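Local coordinates for protein 5,10-methylenetetrahydrofolate dehydrogenase (Bombyx mori, PDB 5ZF1) that probably oxidises 5,10-methylenetetrahydrofolate to 5,10-methenyltetrahydrofolate with NADP+ as hydride acceptor, a step of one-carbon metabolism in the silkworm, at residues P139-L149 and N169-L178. Sequence-based numbering, arbitrary orientation. Where two conformers were deposited one is given.
Sequences PATALAVVEML and NVGMPIAMML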
loop_
_atom_site.group_PDB
_atom_site.type_symbol
_atom_site.label_atom_id
_atom_site.label_comp_id
_atom_site.label_asym_id
_atom_site.label_seq_id
_atom_site.Cartn_x
_atom_site.Cartn_y
_atom_site.Cartn_z
ATOM N N PRO B 139 3.311 10.003 5.248
ATOM C CA PRO B 139 2.536 10.530 6.377
ATOM C C PRO B 139 3.396 10.665 7.626
ATOM O O PRO B 139 4.268 9.839 7.898
ATOM C CB PRO B 139 1.425 9.491 6.556
ATOM C CG PRO B 139 1.266 8.917 5.162
ATOM C CD PRO B 139 2.645 8.862 4.589
ATOM N N ALA B 140 3.152 11.738 8.382
ATOM C CA ALA B 140 4.126 12.195 9.374
ATOM C C ALA B 140 4.208 11.273 10.589
ATOM O O ALA B 140 5.304 11.013 11.105
ATOM C CB ALA B 140 3.782 13.621 9.813
ATOM N N THR B 141 3.070 10.780 11.080
ATOM C CA THR B 141 3.118 9.889 12.236
ATOM C C THR B 141 3.822 8.584 11.888
ATOM O O THR B 141 4.625 8.069 12.673
ATOM C CB THR B 141 1.702 9.625 12.760
ATOM O OG1 THR B 141 1.110 10.855 13.190
ATOM C CG2 THR B 141 1.739 8.680 13.956
ATOM N N ALA B 142 3.544 8.035 10.705
ATOM C CA ALA B 142 4.262 6.841 10.278
ATOM C C ALA B 142 5.751 7.125 10.146
ATOM O O ALA B 142 6.593 6.333 10.583
ATOM C CB ALA B 142 3.680 6.322 8.955
ATOM N N LEU B 143 6.100 8.270 9.568
ATOM C CA LEU B 143 7.507 8.615 9.450
ATOM C C LEU B 143 8.141 8.788 10.822
ATOM O O LEU B 143 9.317 8.446 11.020
ATOM C CB LEU B 143 7.645 9.884 8.602
ATOM C CG LEU B 143 9.003 10.292 8.045
ATOM C CD1 LEU B 143 9.639 9.163 7.234
ATOM C CD2 LEU B 143 8.801 11.539 7.174
ATOM N N ALA B 144 7.377 9.314 11.784
ATOM C CA ALA B 144 7.889 9.485 13.141
ATOM C C ALA B 144 8.237 8.144 13.778
ATOM O O ALA B 144 9.299 7.990 14.394
ATOM C CB ALA B 144 6.866 10.239 13.996
ATOM N N VAL B 145 7.339 7.161 13.663
ATOM C CA VAL B 145 7.628 5.823 14.176
ATOM C C VAL B 145 8.897 5.266 13.553
ATOM O O VAL B 145 9.786 4.765 14.254
ATOM C CB VAL B 145 6.432 4.888 13.927
ATOM C CG1 VAL B 145 6.830 3.438 14.219
ATOM C CG2 VAL B 145 5.308 5.319 14.791
ATOM N N VAL B 146 8.996 5.333 12.223
ATOM C CA VAL B 146 10.170 4.818 11.533
ATOM C C VAL B 146 11.425 5.541 12.010
ATOM O O VAL B 146 12.479 4.926 12.206
ATOM C CB VAL B 146 9.979 4.938 10.008
ATOM C CG1 VAL B 146 11.320 4.887 9.279
ATOM C CG2 VAL B 146 9.063 3.848 9.514
ATOM N N GLU B 147 11.321 6.850 12.235
ATOM C CA GLU B 147 12.477 7.621 12.694
ATOM C C GLU B 147 12.872 7.250 14.122
ATOM O O GLU B 147 14.063 7.240 14.458
ATOM C CB GLU B 147 12.175 9.118 12.576
ATOM C CG GLU B 147 13.405 10.032 12.629
ATOM C CD GLU B 147 14.402 9.804 11.491
ATOM O OE1 GLU B 147 14.001 9.399 10.376
ATOM O OE2 GLU B 147 15.604 10.048 11.716
ATOM N N MET B 148 11.897 6.946 14.985
ATOM C CA MET B 148 12.230 6.506 16.333
ATOM C C MET B 148 13.015 5.199 16.292
ATOM O O MET B 148 13.992 5.025 17.034
ATOM C CB MET B 148 10.955 6.370 17.170
ATOM C CG MET B 148 10.204 7.691 17.355
ATOM S SD MET B 148 8.680 7.620 18.322
ATOM C CE MET B 148 9.062 6.392 19.572
ATOM N N LEU B 149 12.628 4.283 15.399
ATOM C CA LEU B 149 13.345 3.018 15.280
ATOM C C LEU B 149 14.764 3.231 14.779
ATOM O O LEU B 149 15.710 2.628 15.300
ATOM C CB LEU B 149 12.604 2.073 14.346
ATOM C CG LEU B 149 11.255 1.573 14.872
ATOM C CD1 LEU B 149 10.429 0.996 13.741
ATOM C CD2 LEU B 149 11.469 0.573 15.993
ATOM N N ASN B 169 -4.375 6.140 7.396
ATOM C CA ASN B 169 -3.531 7.292 7.678
ATOM C C ASN B 169 -2.323 6.955 8.534
ATOM O O ASN B 169 -1.326 7.685 8.474
ATOM C CB ASN B 169 -4.320 8.388 8.392
ATOM C CG ASN B 169 -5.189 9.201 7.453
ATOM O OD1 ASN B 169 -5.322 8.896 6.263
ATOM N ND2 ASN B 169 -5.806 10.242 7.997
ATOM N N VAL B 170 -2.371 5.885 9.326
ATOM C CA VAL B 170 -1.306 5.617 10.291
ATOM C C VAL B 170 -0.838 4.169 10.239
ATOM O O VAL B 170 0.326 3.909 9.945
ATOM C CB VAL B 170 -1.742 5.982 11.726
ATOM C CG1 VAL B 170 -0.653 5.600 12.728
ATOM C CG2 VAL B 170 -2.048 7.472 11.844
ATOM N N GLY B 171 -1.725 3.210 10.522
ATOM C CA GLY B 171 -1.269 1.828 10.621
ATOM C C GLY B 171 -0.749 1.278 9.303
ATOM O O GLY B 171 0.288 0.600 9.252
ATOM N N MET B 172 -1.453 1.565 8.208
ATOM C CA MET B 172 -1.025 1.033 6.921
ATOM C C MET B 172 0.318 1.632 6.492
ATOM O O MET B 172 1.216 0.875 6.092
ATOM C CB MET B 172 -2.128 1.246 5.872
ATOM C CG MET B 172 -1.829 0.662 4.503
ATOM S SD MET B 172 -0.880 1.808 3.453
ATOM C CE MET B 172 -2.096 3.128 3.187
ATOM N N PRO B 173 0.510 2.949 6.542
ATOM C CA PRO B 173 1.828 3.471 6.156
ATOM C C PRO B 173 2.943 2.975 7.061
ATOM O O PRO B 173 4.058 2.780 6.577
ATOM C CB PRO B 173 1.648 4.997 6.247
ATOM C CG PRO B 173 0.167 5.216 6.140
ATOM C CD PRO B 173 -0.470 4.022 6.784
ATOM N N ILE B 174 2.686 2.746 8.345
ATOM C CA ILE B 174 3.731 2.190 9.210
ATOM C C ILE B 174 4.133 0.803 8.725
ATOM O O ILE B 174 5.321 0.499 8.556
ATOM C CB ILE B 174 3.259 2.154 10.673
ATOM C CG1 ILE B 174 3.206 3.574 11.241
ATOM C CG2 ILE B 174 4.193 1.237 11.497
ATOM C CD1 ILE B 174 2.676 3.666 12.657
ATOM N N ALA B 175 3.142 -0.076 8.513
ATOM C CA ALA B 175 3.462 -1.423 8.040
ATOM C C ALA B 175 4.182 -1.387 6.704
ATOM O O ALA B 175 5.126 -2.158 6.480
ATOM C CB ALA B 175 2.187 -2.266 7.929
ATOM N N MET B 176 3.754 -0.489 5.798
ATOM C CA MET B 176 4.358 -0.431 4.469
ATOM C C MET B 176 5.838 -0.089 4.557
ATOM O O MET B 176 6.664 -0.695 3.865
ATOM C CB MET B 176 3.617 0.588 3.600
ATOM C CG MET B 176 4.011 0.592 2.121
ATOM S SD MET B 176 3.600 -0.915 1.190
ATOM C CE MET B 176 1.828 -1.052 1.378
ATOM N N MET B 177 6.186 0.874 5.395
ATOM C CA MET B 177 7.580 1.296 5.554
ATOM C C MET B 177 8.404 0.229 6.244
ATOM O O MET B 177 9.577 0.025 5.922
ATOM C CB MET B 177 7.672 2.572 6.383
ATOM C CG MET B 177 6.652 3.607 6.071
ATOM S SD MET B 177 7.455 5.165 5.898
ATOM C CE MET B 177 8.374 4.718 4.454
ATOM N N LEU B 178 7.812 -0.420 7.238
ATOM C CA LEU B 178 8.546 -1.412 8.004
ATOM C C LEU B 178 9.013 -2.563 7.129
ATOM O O LEU B 178 10.041 -3.195 7.426
ATOM C CB LEU B 178 7.663 -1.920 9.143
ATOM C CG LEU B 178 7.869 -1.365 10.542
ATOM C CD1 LEU B 178 7.678 0.131 10.601
ATOM C CD2 LEU B 178 6.902 -2.076 11.464
HETATM O O HOH W 1 0.842 8.850 9.645
#
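Ala-142 and Ile-174 bring their helices together where the backbones come nearest, their CA atoms 4.8 Å apart, and the pair illustrates how a small residue on one helix admits a branched one from the next. Ile-174 CG1 lies against the backbone as well as the methyl of Ala-142, at 3.6 Å from CA of Ala-142. That branch stands opposite the carbonyl carbon of its own residue (chi1 -72°), and with chi2 extended it carries CD1 onward, crosswise, to Val-145 CG2 at 3.8 Å. The same alanine methyl also meets Pro-173, CB to CB at 3.6 Å. Cutting Ile-174 back to an alanine takes CG1 and CD1 away, which is likely to leave Val-145 without its partner and a gap beside Ala-142. One turn further along, Val-146 CG2 reaches Met-177 CB at 3.7 Å, the two side chains roughly perpendicular, while the side chain of Leu-178 slides past that of Val-146 in the opposite direction, CD1 beside the same CG2. Toward the helix starts, the side chains of Pro-139 and Pro-173 run at about a right angle and meet CG to CG at 4.0 Å. No direct hydrogen bond joins the segments; instead a water accepts from Ala-142 N at 3.0 Å and donates to Asn-169 O at 2.7 Å, so the first turn of helix 140-149 is tied through it to the residues leading into helix 171-178. The axes run in broadly the same direction, 40° apart, within the NAD(P)-binding domain of Rossmann type. Ile-217 of strand 215-218 packs on Val-145, Ile-174 and Leu-178, so the seam lies against the parallel sheet. Helix 277-298 flanks helix 140-151 through Leu-143, and helix 124-131 meets Pro-173 and Met-177, while Met-172 packs on Cys-131 of the second subunit.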